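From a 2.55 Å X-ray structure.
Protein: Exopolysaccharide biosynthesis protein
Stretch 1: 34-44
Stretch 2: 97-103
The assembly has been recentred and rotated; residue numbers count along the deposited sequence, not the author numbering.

Stretch 1 34-44: ALKSVDATAIP
Stretch 2 (97-103) NLAQITQ

The most unusual feature of this contact is a water molecule built into a short antiparallel pairing at the point where a direct backbone bond would be expected. Val38 O and Leu98 O lie 3.0 Å apart, two acceptors that cannot bond to each other. The water donates to Val38 O at 2.9 Å and accepts from Leu98 N, also at 2.9 Å, so it links the carbonyl of one strand to the amide of the other.

The strands run in opposing directions but are far from aligned: the angle between the N-to-C directions of 36-38 and 98-101 is 134°, and their axes approach to 4.2 Å. Residues 36-38 form a weakly bonded strand, with phi/psi of -111/93 at Lys36, -55/125 at Ser37 and -126/140 at Val38. The partner is more regularly extended, from -119/133 at Leu98 through -133/137 at Ala99 to -77/121 at Gln100. The register is set by Ser37 opposite Ala99, a non-hydrogen-bonded antiparallel pair whose CA atoms are 4.2 Å apart.

Two direct backbone bonds flank that pair. Val38 N donates to Leu98 O at 2.7 Å with a nearly linear angle of 177°, and Gln100 N donates to Lys36 O at 2.9 Å and 152°. The same two carbonyls also receive CA-H...O contacts: Lys36 O is 3.1 Å from Ala99 CA, with an angle at H of 135°, and Leu98 O is 3.5 Å from Ser37 CA, at 138°. Each carbonyl therefore faces an amide and a polarised CA-H group together, where the CA atoms of Ser37 and Ala99 are 4.2 Å apart.

The side chains of Ser37 (chi1 t, 176°) and Ala99 project from one face of this pairing, while those of Val38, Leu98 and Gln100 project from the other. On the latter face, Val38 (chi1 t, 170°) brings CG2 to 4.2 Å from Gln100 CB, a contact with the aliphatic base of a glutamine whose chi1 and chi2 are both t.

Beyond Val38, Asp39 (-78/148) leads into a 3-10 segment, 40-42, where Ala42 N donates to Asp39 O at 3.0 Å. This turn brings Ala40 and Ile43 to Leu98, whose chi1 is m and whose chi2, 146°, lies between wells. Leu98 CD1 is 3.7 Å from Ala40 CB, and Leu98 CD2 is 3.5 Å from Ile43 CD1. Ile43 points toward the other stretch with chi1 m and chi2 t. These are apolar contacts, and Leu98 has the largest area covered by the opposite stretch, 114 of the 487 Å² buried in total.

At the other end, Ala34 N makes a weak hydrogen bond to Thr102 OG1 at 3.3 Å, with Thr102 chi1 at 38° (p). Ala34 CA is 4.1 Å from Ile101 CA, and Ala34 O is 3.7 Å from Ile101 CG2. Leu35 (-122/63) points away, leaving this end held mainly by Ala34.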

ATOM      1  N   ALA B  34     -58.908 -50.124  19.070  1.00 74.18           N
ATOM      2  CA  ALA B  34     -58.593 -48.896  19.866  1.00 73.92           C
ATOM      3  C   ALA B  34     -57.878 -49.272  21.172  1.00 73.77           C
ATOM      4  O   ALA B  34     -56.878 -48.602  21.506  1.00 73.52           O
ATOM      5  CB  ALA B  34     -59.857 -48.111  20.130  1.00 73.80           C
ATOM      6  N   LEU B  35     -58.371 -50.301  21.877  1.00 73.77           N
ATOM      7  CA  LEU B  35     -57.879 -50.737  23.213  1.00 73.45           C
ATOM      8  C   LEU B  35     -57.435 -52.207  23.154  1.00 72.31           C
ATOM      9  O   LEU B  35     -58.044 -53.033  23.868  1.00 72.98           O
ATOM     10  CB  LEU B  35     -58.996 -50.554  24.250  1.00 74.23           C
ATOM     11  CG  LEU B  35     -59.978 -49.404  24.009  1.00 74.74           C
ATOM     12  CD1 LEU B  35     -61.374 -49.780  24.485  1.00 74.75           C
ATOM     13  CD2 LEU B  35     -59.507 -48.124  24.684  1.00 74.75           C
ATOM     14  N   LYS B  36     -56.413 -52.524  22.352  1.00 70.19           N
ATOM     15  CA  LYS B  36     -55.820 -53.890  22.261  1.00 68.67           C
ATOM     16  C   LYS B  36     -54.410 -53.865  22.859  1.00 65.96           C
ATOM     17  O   LYS B  36     -53.461 -53.563  22.113  1.00 65.52           O
ATOM     18  CB  LYS B  36     -55.806 -54.386  20.811  1.00 69.58           C
ATOM     19  CG  LYS B  36     -57.172 -54.481  20.139  1.00 70.29           C
ATOM     20  CD  LYS B  36     -58.144 -55.418  20.831  1.00 70.87           C
ATOM     21  CE  LYS B  36     -59.558 -55.295  20.304  1.00 71.00           C
ATOM     22  NZ  LYS B  36     -60.503 -56.146  21.066  1.00 71.28           N
ATOM     23  N   SER B  37     -54.293 -54.179  24.156  1.00 62.88           N
ATOM     24  CA  SER B  37     -53.021 -54.229  24.925  1.00 60.81           C
ATOM     25  C   SER B  37     -52.026 -55.167  24.230  1.00 58.69           C
ATOM     26  O   SER B  37     -52.383 -56.339  23.998  1.00 58.58           O
ATOM     27  CB  SER B  37     -53.265 -54.650  26.351  1.00 61.14           C
ATOM     28  OG  SER B  37     -52.039 -54.780  27.056  1.00 61.72           O
ATOM     29  N   VAL B  38     -50.832 -54.656  23.915  1.00 56.29           N
ATOM     30  CA  VAL B  38     -49.736 -55.383  23.206  1.00 54.90           C
ATOM     31  C   VAL B  38     -48.463 -55.270  24.053  1.00 53.51           C
ATOM     32  O   VAL B  38     -48.219 -54.186  24.612  1.00 52.88           O
ATOM     33  CB  VAL B  38     -49.532 -54.822  21.783  1.00 54.54           C
ATOM     34  CG1 VAL B  38     -48.277 -55.362  21.113  1.00 54.68           C
ATOM     35  CG2 VAL B  38     -50.744 -55.073  20.901  1.00 54.54           C
ATOM     36  N   ASP B  39     -47.690 -56.356  24.151  1.00 52.51           N
ATOM     37  CA  ASP B  39     -46.383 -56.389  24.862  1.00 51.78           C
ATOM     38  C   ASP B  39     -45.317 -55.744  23.970  1.00 50.80           C
ATOM     39  O   ASP B  39     -45.427 -55.864  22.734  1.00 50.53           O
ATOM     40  CB  ASP B  39     -45.996 -57.818  25.253  1.00 52.07           C
ATOM     41  CG  ASP B  39     -46.912 -58.437  26.294  1.00 52.14           C
ATOM     42  OD1 ASP B  39     -47.471 -57.677  27.106  1.00 51.79           O
ATOM     43  OD2 ASP B  39     -47.061 -59.676  26.280  1.00 52.33           O
ATOM     44  N   ALA B  40     -44.326 -55.089  24.581  1.00 49.91           N
ATOM     45  CA  ALA B  40     -43.185 -54.436  23.894  1.00 49.22           C
ATOM     46  C   ALA B  40     -42.453 -55.460  23.018  1.00 49.04           C
ATOM     47  O   ALA B  40     -42.045 -55.097  21.899  1.00 48.81           O
ATOM     48  CB  ALA B  40     -42.259 -53.812  24.910  1.00 49.09           C
ATOM     49  N   THR B  41     -42.324 -56.696  23.505  1.00 49.14           N
ATOM     50  CA  THR B  41     -41.603 -57.816  22.842  1.00 49.34           C
ATOM     51  C   THR B  41     -42.422 -58.386  21.673  1.00 49.05           C
ATOM     52  O   THR B  41     -41.844 -59.168  20.894  1.00 49.33           O
ATOM     53  CB  THR B  41     -41.268 -58.912  23.861  1.00 49.75           C
ATOM     54  OG1 THR B  41     -42.489 -59.318  24.482  1.00 49.56           O
ATOM     55  CG2 THR B  41     -40.285 -58.452  24.915  1.00 49.89           C
ATOM     56  N   ALA B  42     -43.705 -58.022  21.557  1.00 48.61           N
ATOM     57  CA  ALA B  42     -44.640 -58.495  20.505  1.00 48.43           C
ATOM     58  C   ALA B  42     -44.774 -57.453  19.384  1.00 48.19           C
ATOM     59  O   ALA B  42     -45.546 -57.714  18.439  1.00 48.39           O
ATOM     60  CB  ALA B  42     -45.981 -58.812  21.119  1.00 48.29           C
ATOM     61  N   ILE B  43     -44.062 -56.323  19.477  1.00 47.73           N
ATOM     62  CA  ILE B  43     -44.069 -55.242  18.443  1.00 47.33           C
ATOM     63  C   ILE B  43     -43.091 -55.630  17.337  1.00 47.49           C
ATOM     64  O   ILE B  43     -41.950 -55.984  17.623  1.00 47.80           O
ATOM     65  CB  ILE B  43     -43.744 -53.869  19.070  1.00 46.95           C
ATOM     66  CG1 ILE B  43     -44.864 -53.430  20.020  1.00 46.82           C
ATOM     67  CG2 ILE B  43     -43.449 -52.828  17.995  1.00 46.62           C
ATOM     68  CD1 ILE B  43     -45.034 -51.936  20.166  1.00 46.44           C
ATOM     69  N   PRO B  44     -43.502 -55.569  16.045  1.00 47.31           N
ATOM     70  CA  PRO B  44     -42.634 -55.965  14.934  1.00 47.33           C
ATOM     71  C   PRO B  44     -41.235 -55.338  15.007  1.00 47.23           C
ATOM     72  O   PRO B  44     -41.134 -54.158  15.275  1.00 47.00           O
ATOM     73  CB  PRO B  44     -43.379 -55.453  13.692  1.00 47.22           C
ATOM     74  CG  PRO B  44     -44.834 -55.461  14.105  1.00 47.14           C
ATOM     75  CD  PRO B  44     -44.823 -55.115  15.580  1.00 47.09           C
ATOM     76  N   ASN B  97     -47.008 -48.398  28.501  1.00 48.22           N
ATOM     77  CA  ASN B  97     -47.817 -49.533  27.980  1.00 47.72           C
ATOM     78  C   ASN B  97     -48.145 -49.292  26.504  1.00 46.62           C
ATOM     79  O   ASN B  97     -48.213 -48.117  26.094  1.00 46.14           O
ATOM     80  CB  ASN B  97     -49.103 -49.743  28.783  1.00 48.12           C
ATOM     81  CG  ASN B  97     -48.854 -49.944  30.262  1.00 48.66           C
ATOM     82  OD1 ASN B  97     -47.709 -50.002  30.704  1.00 49.09           O
ATOM     83  ND2 ASN B  97     -49.923 -50.053  31.035  1.00 48.79           N
ATOM     84  N   LEU B  98     -48.354 -50.374  25.749  1.00 45.64           N
ATOM     85  CA  LEU B  98     -48.640 -50.351  24.291  1.00 44.83           C
ATOM     86  C   LEU B  98     -50.010 -50.979  24.028  1.00 44.25           C
ATOM     87  O   LEU B  98     -50.284 -52.057  24.581  1.00 44.54           O
ATOM     88  CB  LEU B  98     -47.543 -51.127  23.559  1.00 44.86           C
ATOM     89  CG  LEU B  98     -46.129 -50.586  23.747  1.00 44.95           C
ATOM     90  CD1 LEU B  98     -45.118 -51.719  23.755  1.00 45.28           C
ATOM     91  CD2 LEU B  98     -45.792 -49.564  22.675  1.00 44.68           C
ATOM     92  N   ALA B  99     -50.831 -50.313  23.216  1.00 43.62           N
ATOM     93  CA  ALA B  99     -52.094 -50.841  22.657  1.00 43.43           C
ATOM     94  C   ALA B  99     -52.124 -50.535  21.157  1.00 43.17           C
ATOM     95  O   ALA B  99     -51.736 -49.414  20.780  1.00 43.08           O
ATOM     96  CB  ALA B  99     -53.273 -50.234  23.374  1.00 43.34           C
ATOM     97  N   GLN B 100     -52.540 -51.500  20.333  1.00 43.09           N
ATOM     98  CA  GLN B 100     -52.716 -51.297  18.872  1.00 43.01           C
ATOM     99  C   GLN B 100     -54.023 -50.531  18.654  1.00 42.82           C
ATOM    100  O   GLN B 100     -55.079 -51.036  19.084  1.00 43.02           O
ATOM    101  CB  GLN B 100     -52.721 -52.622  18.109  1.00 43.18           C
ATOM    102  CG  GLN B 100     -52.637 -52.427  16.601  1.00 43.28           C
ATOM    103  CD  GLN B 100     -52.652 -53.723  15.832  1.00 43.58           C
ATOM    104  OE1 GLN B 100     -52.419 -54.801  16.378  1.00 44.11           O
ATOM    105  NE2 GLN B 100     -52.926 -53.625  14.542  1.00 43.37           N
ATOM    106  N   ILE B 101     -53.941 -49.360  18.019  1.00 42.59           N
ATOM    107  CA  ILE B 101     -55.101 -48.447  17.785  1.00 42.59           C
ATOM    108  C   ILE B 101     -55.715 -48.780  16.422  1.00 42.56           C
ATOM    109  O   ILE B 101     -54.977 -49.251  15.534  1.00 42.58           O
ATOM    110  CB  ILE B 101     -54.705 -46.958  17.928  1.00 42.62           C
ATOM    111  CG1 ILE B 101     -53.428 -46.585  17.172  1.00 42.77           C
ATOM    112  CG2 ILE B 101     -54.591 -46.576  19.395  1.00 42.73           C
ATOM    113  CD1 ILE B 101     -53.639 -46.284  15.719  1.00 43.05           C
ATOM    114  N   THR B 102     -57.030 -48.581  16.287  1.00 42.52           N
ATOM    115  CA  THR B 102     -57.809 -48.799  15.038  1.00 42.52           C
ATOM    116  C   THR B 102     -57.693 -47.556  14.149  1.00 42.14           C
ATOM    117  O   THR B 102     -57.877 -46.439  14.672  1.00 42.38           O
ATOM    118  CB  THR B 102     -59.280 -49.112  15.341  1.00 42.74           C
ATOM    119  OG1 THR B 102     -59.688 -48.298  16.440  1.00 43.03           O
ATOM    120  CG2 THR B 102     -59.522 -50.568  15.669  1.00 42.88           C
ATOM    121  N   GLN B 103     -57.403 -47.751  12.860  1.00 41.58           N
ATOM    122  CA  GLN B 103     -57.310 -46.669  11.846  1.00 41.15           C
ATOM    123  C   GLN B 103     -58.661 -46.529  11.147  1.00 41.06           C
ATOM    124  O   GLN B 103     -59.418 -47.493  11.069  1.00 41.23           O
ATOM    125  CB  GLN B 103     -56.183 -46.974  10.861  1.00 41.17           C
ATOM    126  CG  GLN B 103     -54.828 -47.141  11.532  1.00 40.97           C
ATOM    127  CD  GLN B 103     -53.692 -47.072  10.543  1.00 41.00           C
ATOM    128  OE1 GLN B 103     -53.593 -46.139   9.749  1.00 41.19           O
ATOM    129  NE2 GLN B 103     -52.818 -48.064  10.586  1.00 40.89           N
TER
HETATM  130  O   HOH W   1     -47.139 -52.709  26.859  1.00 33.77           O